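Local coordinates for minor fimbrium subunit Mfa5 (Porphyromonas gingivalis ATCC 33277, PDB 6TO1), which serves as an accessory subunit of the minor fimbriae, the surface filaments that mediate biofilm formation and adhesion to host cells and other oral bacteria, at residues Pro484-Ser489 / Phe521-Val526; Val92-Val97 / Trp111-Lys116. One frame throughout, in Å; residues are numbered along the deposited sequence.

Contact 1 (Pro484-Ser489 / Phe521-Val526); sequences PVNTTS and FPRPTV
An Asx turn in the loop that follows helix 475-480 presents Asn-486 and Ser-489 to Arg-523, in the loop before the short strand 525-526, and to Thr-525, its first residue. The carboxamide oxygen OD1 of Asn-486 ties the turn together, since it accepts from the backbone N of Thr-488, from Thr-488 OG1 and from the backbone N of Ser-489. The last of these bonds is nearly straight (172°), and Asn-486 OD1 lies 2.8 Å from Ser-489 N. Asn-486 CB meets Thr-525 CG2 at 3.5 Å, the two side chains crossing at about a right angle; Asn-486 CG, anti to the backbone N, lies 3.8 Å from the same Thr-525 CG2. Farther out, Asn-486 ND2 sits over one face of the Arg-523 guanidinium, 3.8 Å from NH2, with the amide and guanidinium planes 64° apart. Asp-499 holds both groups, through a hydrogen bond to Asn-486 ND2 and a salt bridge to Arg-523 NH2. The direct polar bond across the contact runs from Ser-489 OG to Arg-523 O at 2.7 Å, the donor tilted 29° from the carbonyl plane. A water donates to Ser-489 OG and accepts from Arg-523 N, so the hydroxyl is bonded directly to the carbonyl and through water to the amide. Thr-525 OG1 is also hydrogen-bonded to Asp-494 O. The loop thereby rests on the segment leading into strand 525-526, which pairs with strand 498-499, while Pro-522 and Pro-524 lean on strand 90-98 and Phe-521 reaches both 90-98 and 110-119.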
ATOM      1  N   PRO A 484     -29.916  24.209   6.449  1.00 27.10           N
ATOM      2  CA  PRO A 484     -29.415  23.872   7.785  1.00 31.65           C
ATOM      3  C   PRO A 484     -27.906  24.039   7.898  1.00 27.95           C
ATOM      4  O   PRO A 484     -27.162  23.908   6.927  1.00 29.50           O
ATOM      5  CB  PRO A 484     -29.810  22.399   7.951  1.00 33.25           C
ATOM      6  CG  PRO A 484     -29.757  21.856   6.551  1.00 43.05           C
ATOM      7  CD  PRO A 484     -30.242  23.007   5.653  1.00 32.66           C
ATOM      8  N   VAL A 485     -27.458  24.314   9.101  1.00 27.16           N
ATOM      9  CA  VAL A 485     -26.031  24.390   9.368  1.00 24.04           C
ATOM     10  C   VAL A 485     -25.542  23.022   9.830  1.00 24.84           C
ATOM     11  O   VAL A 485     -26.324  22.166  10.240  1.00 24.58           O
ATOM     12  CB  VAL A 485     -25.692  25.465  10.414  1.00 24.33           C
ATOM     13  CG1 VAL A 485     -26.026  26.854   9.870  1.00 25.56           C
ATOM     14  CG2 VAL A 485     -26.416  25.212  11.712  1.00 31.84           C
ATOM     15  N   ASN A 486     -24.234  22.826   9.782  1.00 24.73           N
ATOM     16  CA  ASN A 486     -23.604  21.595  10.258  1.00 24.57           C
ATOM     17  C   ASN A 486     -23.002  21.865  11.630  1.00 25.72           C
ATOM     18  O   ASN A 486     -21.986  22.556  11.753  1.00 28.24           O
ATOM     19  CB  ASN A 486     -22.540  21.100   9.285  1.00 26.26           C
ATOM     20  CG  ASN A 486     -21.890  19.797   9.747  1.00 28.77           C
ATOM     21  OD1 ASN A 486     -21.722  19.565  10.951  1.00 27.60           O
ATOM     22  ND2 ASN A 486     -21.500  18.948   8.785  1.00 25.73           N
ATOM     23  N   THR A 487     -23.613  21.292  12.655  1.00 30.56           N
ATOM     24  CA  THR A 487     -23.183  21.481  14.031  1.00 33.52           C
ATOM     25  C   THR A 487     -22.349  20.327  14.563  1.00 40.31           C
ATOM     26  O   THR A 487     -21.979  20.341  15.739  1.00 36.47           O
ATOM     27  CB  THR A 487     -24.415  21.658  14.929  1.00 40.50           C
ATOM     28  OG1 THR A 487     -25.217  20.471  14.870  1.00 41.08           O
ATOM     29  CG2 THR A 487     -25.258  22.827  14.443  1.00 43.18           C
ATOM     30  N   THR A 488     -22.043  19.339  13.736  1.00 27.24           N
ATOM     31  CA  THR A 488     -21.293  18.163  14.171  1.00 29.67           C
ATOM     32  C   THR A 488     -19.850  18.130  13.702  1.00 35.44           C
ATOM     33  O   THR A 488     -18.955  17.751  14.464  1.00 27.41           O
ATOM     34  CB  THR A 488     -22.006  16.900  13.680  1.00 29.29           C
ATOM     35  OG1 THR A 488     -22.060  16.884  12.251  1.00 51.58           O
ATOM     36  CG2 THR A 488     -23.400  16.864  14.229  1.00 32.67           C
ATOM     37  N   SER A 489     -19.574  18.513  12.468  1.00 25.15           N
ATOM     38  CA  SER A 489     -18.198  18.469  12.002  1.00 21.71           C
ATOM     39  C   SER A 489     -17.317  19.463  12.743  1.00 26.40           C
ATOM     40  O   SER A 489     -17.726  20.579  13.053  1.00 25.01           O
ATOM     41  CB  SER A 489     -18.139  18.780  10.511  1.00 21.89           C
ATOM     42  OG  SER A 489     -16.786  18.799  10.108  1.00 25.45           O
ATOM     43  N   PHE A 521     -15.578  10.683   3.773  1.00 20.48           N
ATOM     44  CA  PHE A 521     -14.753  11.865   3.943  1.00 17.87           C
ATOM     45  C   PHE A 521     -15.309  12.795   5.029  1.00 20.15           C
ATOM     46  O   PHE A 521     -16.515  12.853   5.249  1.00 19.27           O
ATOM     47  CB  PHE A 521     -14.679  12.663   2.638  1.00 19.24           C
ATOM     48  CG  PHE A 521     -13.850  12.033   1.562  1.00 15.75           C
ATOM     49  CD1 PHE A 521     -12.554  12.462   1.333  1.00 18.41           C
ATOM     50  CD2 PHE A 521     -14.365  11.021   0.772  1.00 21.01           C
ATOM     51  CE1 PHE A 521     -11.776  11.882   0.314  1.00 17.76           C
ATOM     52  CE2 PHE A 521     -13.604  10.438  -0.224  1.00 18.68           C
ATOM     53  CZ  PHE A 521     -12.304  10.870  -0.444  1.00 18.04           C
ATOM     54  N   PRO A 522     -14.434  13.562   5.668  1.00 18.19           N
ATOM     55  CA  PRO A 522     -14.879  14.651   6.547  1.00 21.56           C
ATOM     56  C   PRO A 522     -15.679  15.706   5.796  1.00 21.86           C
ATOM     57  O   PRO A 522     -15.651  15.790   4.567  1.00 21.67           O
ATOM     58  CB  PRO A 522     -13.568  15.245   7.073  1.00 25.11           C
ATOM     59  CG  PRO A 522     -12.482  14.316   6.675  1.00 30.07           C
ATOM     60  CD  PRO A 522     -12.968  13.513   5.525  1.00 23.24           C
ATOM     61  N   ARG A 523     -16.375  16.534   6.571  1.00 23.15           N
ATOM     62  CA  ARG A 523     -17.360  17.482   6.046  1.00 23.62           C
ATOM     63  C   ARG A 523     -16.934  18.915   6.335  1.00 19.13           C
ATOM     64  O   ARG A 523     -17.141  19.406   7.459  1.00 22.33           O
ATOM     65  CB  ARG A 523     -18.727  17.197   6.669  1.00 22.37           C
ATOM     66  CG  ARG A 523     -19.348  15.848   6.267  1.00 25.27           C
ATOM     67  CD  ARG A 523     -20.333  16.001   5.120  1.00 23.70           C
ATOM     68  NE  ARG A 523     -21.559  16.696   5.542  1.00 21.18           N
ATOM     69  CZ  ARG A 523     -22.572  16.110   6.171  1.00 26.59           C
ATOM     70  NH1 ARG A 523     -22.524  14.816   6.441  1.00 26.75           N
ATOM     71  NH2 ARG A 523     -23.633  16.813   6.535  1.00 26.71           N
ATOM     72  N   PRO A 524     -16.365  19.627   5.358  1.00 18.76           N
ATOM     73  CA  PRO A 524     -16.024  21.035   5.578  1.00 17.76           C
ATOM     74  C   PRO A 524     -17.259  21.897   5.814  1.00 16.35           C
ATOM     75  O   PRO A 524     -18.345  21.651   5.269  1.00 19.70           O
ATOM     76  CB  PRO A 524     -15.306  21.437   4.278  1.00 19.57           C
ATOM     77  CG  PRO A 524     -14.888  20.137   3.625  1.00 24.95           C
ATOM     78  CD  PRO A 524     -15.988  19.179   4.003  1.00 19.87           C
ATOM     79  N   THR A 525     -17.079  22.937   6.612  1.00 21.70           N
ATOM     80  CA  THR A 525     -18.169  23.869   6.879  1.00 19.92           C
ATOM     81  C   THR A 525     -17.653  25.287   6.724  1.00 23.24           C
ATOM     82  O   THR A 525     -16.532  25.585   7.131  1.00 19.69           O
ATOM     83  CB  THR A 525     -18.755  23.685   8.288  1.00 24.52           C
ATOM     84  OG1 THR A 525     -17.748  23.898   9.284  1.00 20.88           O
ATOM     85  CG2 THR A 525     -19.333  22.310   8.463  1.00 25.02           C
ATOM     86  N   VAL A 526     -18.490  26.175   6.163  1.00 21.30           N
ATOM     87  CA  VAL A 526     -18.033  27.507   5.801  1.00 20.71           C
ATOM     88  C   VAL A 526     -19.130  28.521   6.119  1.00 20.17           C
ATOM     89  O   VAL A 526     -20.330  28.218   6.062  1.00 20.94           O
ATOM     90  CB  VAL A 526     -17.629  27.637   4.312  1.00 18.99           C
ATOM     91  CG1 VAL A 526     -16.505  26.665   3.958  1.00 25.14           C
ATOM     92  CG2 VAL A 526     -18.795  27.415   3.415  1.00 19.59           C
TER
HETATM   93  O   HOH W   1     -16.182  16.185   9.402  1.00 22.74           O
HETATM   94  O   HOH W   2     -16.566  22.286  10.831  1.00 28.54           O

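Contact 2 (Val92-Val97 / Trp111-Lys116); sequences VDKYAV and WDVTLK
Val-97 O accepts from Asp-112 N at 2.8 Å, with an N-H...O angle of 165°, and also receives a CA-H contact from Trp-111. The return bond from Val-97 N to Asp-112 O completes this antiparallel hydrogen-bonded pair, and Tyr-95 with Thr-114 and Asp-93 with Lys-116 repeat the pattern along the two arms of the hairpin. On the face carrying these residues, the Tyr-95 ring lies alongside Thr-114, its CE1 3.6 Å from Thr-114 CB. Tyr-95 CG stands between the backbone N and the carbonyl carbon (chi1 41°), which starts the ring toward the neighbouring strand. Lys-116 NZ comes to the ring edge and gives a weak bond to Tyr-95 OH, 3.4 Å away. A water bridges Lys-116 NZ to Asp-93 OD2, linking two opposite charges that do not touch directly.

Of the two strands' own side chains, the other face carries Ala-96, Val-113, Leu-115 and Lys-94. The lysine chain is extended, its CG anti to the backbone N, and lies side by side with Leu-115, CG to CG at 3.8 Å; its CE also meets Val-113 CG1 at 3.9 Å. Lys-94 NZ is covalently joined to Asn-501 CG, the intramolecular isopeptide bond of this domain, and Asp-415 packs against the lysine, as an acidic residue does beside such bonds in other bacterial adhesins. Next along this face, Ala-96 CB touches Val-113 CG2 at 4.0 Å. Strand 110-119 is flanked by 90-98 and 463-473, with Arg-470 pairing with Asp-112, while Lys-94 and Leu-115 face strands 408-417 and 501-510 of the six-stranded antiparallel sheet.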
ATOM      1  N   VAL A  92      -8.675   8.874   4.137  1.00 19.64           N
ATOM      2  CA  VAL A  92      -9.218   9.927   3.286  1.00 18.89           C
ATOM      3  C   VAL A  92      -9.280  11.215   4.093  1.00 23.85           C
ATOM      4  O   VAL A  92      -9.392  11.182   5.312  1.00 20.91           O
ATOM      5  CB  VAL A  92     -10.608   9.582   2.735  1.00 18.95           C
ATOM      6  CG1 VAL A  92     -10.536   8.342   1.843  1.00 20.30           C
ATOM      7  CG2 VAL A  92     -11.619   9.421   3.881  1.00 22.75           C
ATOM      8  N   ASP A  93      -9.198  12.347   3.399  1.00 21.61           N
ATOM      9  CA  ASP A  93      -9.305  13.650   4.033  1.00 20.69           C
ATOM     10  C   ASP A  93      -9.947  14.597   3.026  1.00 18.29           C
ATOM     11  O   ASP A  93      -9.868  14.407   1.811  1.00 19.15           O
ATOM     12  CB  ASP A  93      -7.945  14.182   4.470  1.00 23.25           C
ATOM     13  CG  ASP A  93      -8.045  15.272   5.536  1.00 29.64           C
ATOM     14  OD1 ASP A  93      -9.120  15.472   6.138  1.00 27.55           O
ATOM     15  OD2 ASP A  93      -7.026  15.948   5.740  1.00 30.95           O
ATOM     16  N   LYS A  94     -10.535  15.655   3.557  1.00 17.88           N
ATOM     17  CA  LYS A  94     -11.230  16.632   2.738  1.00 18.61           C
ATOM     18  C   LYS A  94     -11.202  17.943   3.500  1.00 19.54           C
ATOM     19  O   LYS A  94     -11.373  17.952   4.717  1.00 20.21           O
ATOM     20  CB  LYS A  94     -12.659  16.178   2.446  1.00 17.54           C
ATOM     21  CG  LYS A  94     -13.485  17.162   1.606  1.00 18.27           C
ATOM     22  CD  LYS A  94     -14.889  16.634   1.372  1.00 18.61           C
ATOM     23  CE  LYS A  94     -15.747  17.693   0.679  1.00 18.34           C
ATOM     24  NZ  LYS A  94     -17.186  17.379   0.837  1.00 18.31           N
ATOM     25  N   TYR A  95     -10.981  19.041   2.783  1.00 20.26           N
ATOM     26  CA  TYR A  95     -11.003  20.335   3.443  1.00 22.59           C
ATOM     27  C   TYR A  95     -11.279  21.428   2.422  1.00 18.90           C
ATOM     28  O   TYR A  95     -10.990  21.287   1.227  1.00 20.85           O
ATOM     29  CB  TYR A  95      -9.684  20.610   4.172  1.00 22.86           C
ATOM     30  CG  TYR A  95      -8.471  20.168   3.377  1.00 24.85           C
ATOM     31  CD1 TYR A  95      -7.902  20.997   2.428  1.00 26.45           C
ATOM     32  CD2 TYR A  95      -7.905  18.907   3.575  1.00 28.46           C
ATOM     33  CE1 TYR A  95      -6.805  20.595   1.690  1.00 26.73           C
ATOM     34  CE2 TYR A  95      -6.798  18.509   2.854  1.00 26.37           C
ATOM     35  CZ  TYR A  95      -6.251  19.360   1.914  1.00 31.29           C
ATOM     36  OH  TYR A  95      -5.146  18.982   1.183  1.00 39.36           O
ATOM     37  N   ALA A  96     -11.815  22.540   2.933  1.00 18.11           N
ATOM     38  CA  ALA A  96     -12.128  23.717   2.130  1.00 23.05           C
ATOM     39  C   ALA A  96     -11.204  24.845   2.563  1.00 22.21           C
ATOM     40  O   ALA A  96     -11.209  25.233   3.734  1.00 24.33           O
ATOM     41  CB  ALA A  96     -13.589  24.127   2.305  1.00 20.80           C
ATOM     42  N   VAL A  97     -10.436  25.387   1.626  1.00 21.90           N
ATOM     43  CA  VAL A  97      -9.494  26.458   1.931  1.00 24.87           C
ATOM     44  C   VAL A  97     -10.074  27.767   1.378  1.00 22.29           C
ATOM     45  O   VAL A  97     -10.311  27.867   0.169  1.00 23.25           O
ATOM     46  CB  VAL A  97      -8.097  26.186   1.347  1.00 29.21           C
ATOM     47  CG1 VAL A  97      -7.138  27.318   1.734  1.00 24.73           C
ATOM     48  CG2 VAL A  97      -7.565  24.820   1.834  1.00 29.19           C
ATOM     49  N   TRP A 111     -14.012  29.070  -2.117  1.00 22.69           N
ATOM     50  CA  TRP A 111     -13.189  28.118  -1.382  1.00 19.83           C
ATOM     51  C   TRP A 111     -12.666  27.088  -2.363  1.00 19.18           C
ATOM     52  O   TRP A 111     -13.361  26.687  -3.299  1.00 24.61           O
ATOM     53  CB  TRP A 111     -13.984  27.402  -0.272  1.00 23.74           C
ATOM     54  CG  TRP A 111     -14.537  28.313   0.784  1.00 21.10           C
ATOM     55  CD1 TRP A 111     -13.999  28.569   2.014  1.00 23.13           C
ATOM     56  CD2 TRP A 111     -15.760  29.071   0.716  1.00 20.19           C
ATOM     57  NE1 TRP A 111     -14.797  29.450   2.701  1.00 25.39           N
ATOM     58  CE2 TRP A 111     -15.882  29.771   1.922  1.00 23.36           C
ATOM     59  CE3 TRP A 111     -16.748  29.228  -0.255  1.00 22.92           C
ATOM     60  CZ2 TRP A 111     -16.956  30.617   2.181  1.00 19.01           C
ATOM     61  CZ3 TRP A 111     -17.802  30.063   0.007  1.00 18.23           C
ATOM     62  CH2 TRP A 111     -17.899  30.739   1.210  1.00 18.82           C
ATOM     63  N   ASP A 112     -11.441  26.635  -2.122  1.00 20.23           N
ATOM     64  CA  ASP A 112     -10.871  25.537  -2.890  1.00 22.90           C
ATOM     65  C   ASP A 112     -11.017  24.263  -2.062  1.00 24.95           C
ATOM     66  O   ASP A 112     -10.471  24.168  -0.962  1.00 23.25           O
ATOM     67  CB  ASP A 112      -9.412  25.806  -3.236  1.00 26.64           C
ATOM     68  CG  ASP A 112      -9.254  26.824  -4.355  1.00 28.36           C
ATOM     69  OD1 ASP A 112     -10.019  26.782  -5.336  1.00 25.76           O
ATOM     70  OD2 ASP A 112      -8.347  27.663  -4.227  1.00 31.52           O
ATOM     71  N   VAL A 113     -11.765  23.306  -2.580  1.00 23.03           N
ATOM     72  CA  VAL A 113     -12.090  22.082  -1.856  1.00 20.51           C
ATOM     73  C   VAL A 113     -11.195  20.972  -2.385  1.00 21.53           C
ATOM     74  O   VAL A 113     -11.175  20.704  -3.588  1.00 19.04           O
ATOM     75  CB  VAL A 113     -13.576  21.723  -2.022  1.00 23.34           C
ATOM     76  CG1 VAL A 113     -13.880  20.376  -1.378  1.00 21.51           C
ATOM     77  CG2 VAL A 113     -14.457  22.829  -1.429  1.00 22.60           C
ATOM     78  N   THR A 114     -10.478  20.312  -1.495  1.00 21.14           N
ATOM     79  CA  THR A 114      -9.603  19.213  -1.881  1.00 19.02           C
ATOM     80  C   THR A 114     -10.126  17.948  -1.217  1.00 20.94           C
ATOM     81  O   THR A 114     -10.457  17.979  -0.034  1.00 19.30           O
ATOM     82  CB  THR A 114      -8.163  19.449  -1.448  1.00 20.85           C
ATOM     83  OG1 THR A 114      -7.576  20.492  -2.232  1.00 24.43           O
ATOM     84  CG2 THR A 114      -7.334  18.146  -1.657  1.00 20.58           C
ATOM     85  N   LEU A 115     -10.232  16.865  -1.990  1.00 21.87           N
ATOM     86  CA  LEU A 115     -10.448  15.516  -1.481  1.00 18.26           C
ATOM     87  C   LEU A 115      -9.163  14.737  -1.715  1.00 19.73           C
ATOM     88  O   LEU A 115      -8.605  14.774  -2.821  1.00 18.20           O
ATOM     89  CB  LEU A 115     -11.617  14.827  -2.182  1.00 19.94           C
ATOM     90  CG  LEU A 115     -12.999  15.308  -1.733  1.00 22.39           C
ATOM     91  CD1 LEU A 115     -13.268  16.630  -2.475  1.00 24.01           C
ATOM     92  CD2 LEU A 115     -14.039  14.268  -2.011  1.00 26.28           C
ATOM     93  N   LYS A 116      -8.692  14.055  -0.677  1.00 21.19           N
ATOM     94  CA  LYS A 116      -7.366  13.451  -0.690  1.00 22.31           C
ATOM     95  C   LYS A 116      -7.445  12.024  -0.169  1.00 19.94           C
ATOM     96  O   LYS A 116      -8.102  11.753   0.845  1.00 19.55           O
ATOM     97  CB  LYS A 116      -6.410  14.259   0.165  1.00 20.79           C
ATOM     98  CG  LYS A 116      -4.986  13.725   0.224  1.00 27.52           C
ATOM     99  CD  LYS A 116      -4.189  14.423   1.330  1.00 31.40           C
ATOM    100  CE  LYS A 116      -3.737  15.815   0.943  1.00 48.78           C
ATOM    101  NZ  LYS A 116      -3.026  16.505   2.066  1.00 54.62           N
TER
HETATM  102  O   HOH W   3      -4.558  15.864   4.750  1.00 47.29           O

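Overall arrangement
Contact 2 comes first along the chain and closes before contact 1 opens; the six-stranded mixed sheet of strands 126-133 to 385-387, which carries the von Willebrand factor type A fold, is inserted between them. Their centres are nevertheless only 12 Å apart, because segment 521-526 runs beside the hairpin of strands 90-98 and 110-119. There Phe-521 CD1 packs on Asp-93 O at 3.4 Å, and Val-526 CG1 approaches Trp-111 NE1 at 3.5 Å. The domain that holds both contacts is thus built from chain on both sides of that sheet: contact 2 supplies the first hairpin of the modelled chain, cross-linked by the isopeptide to strand 501-510, and contact 1 lays a later loop against the segment flanking that hairpin.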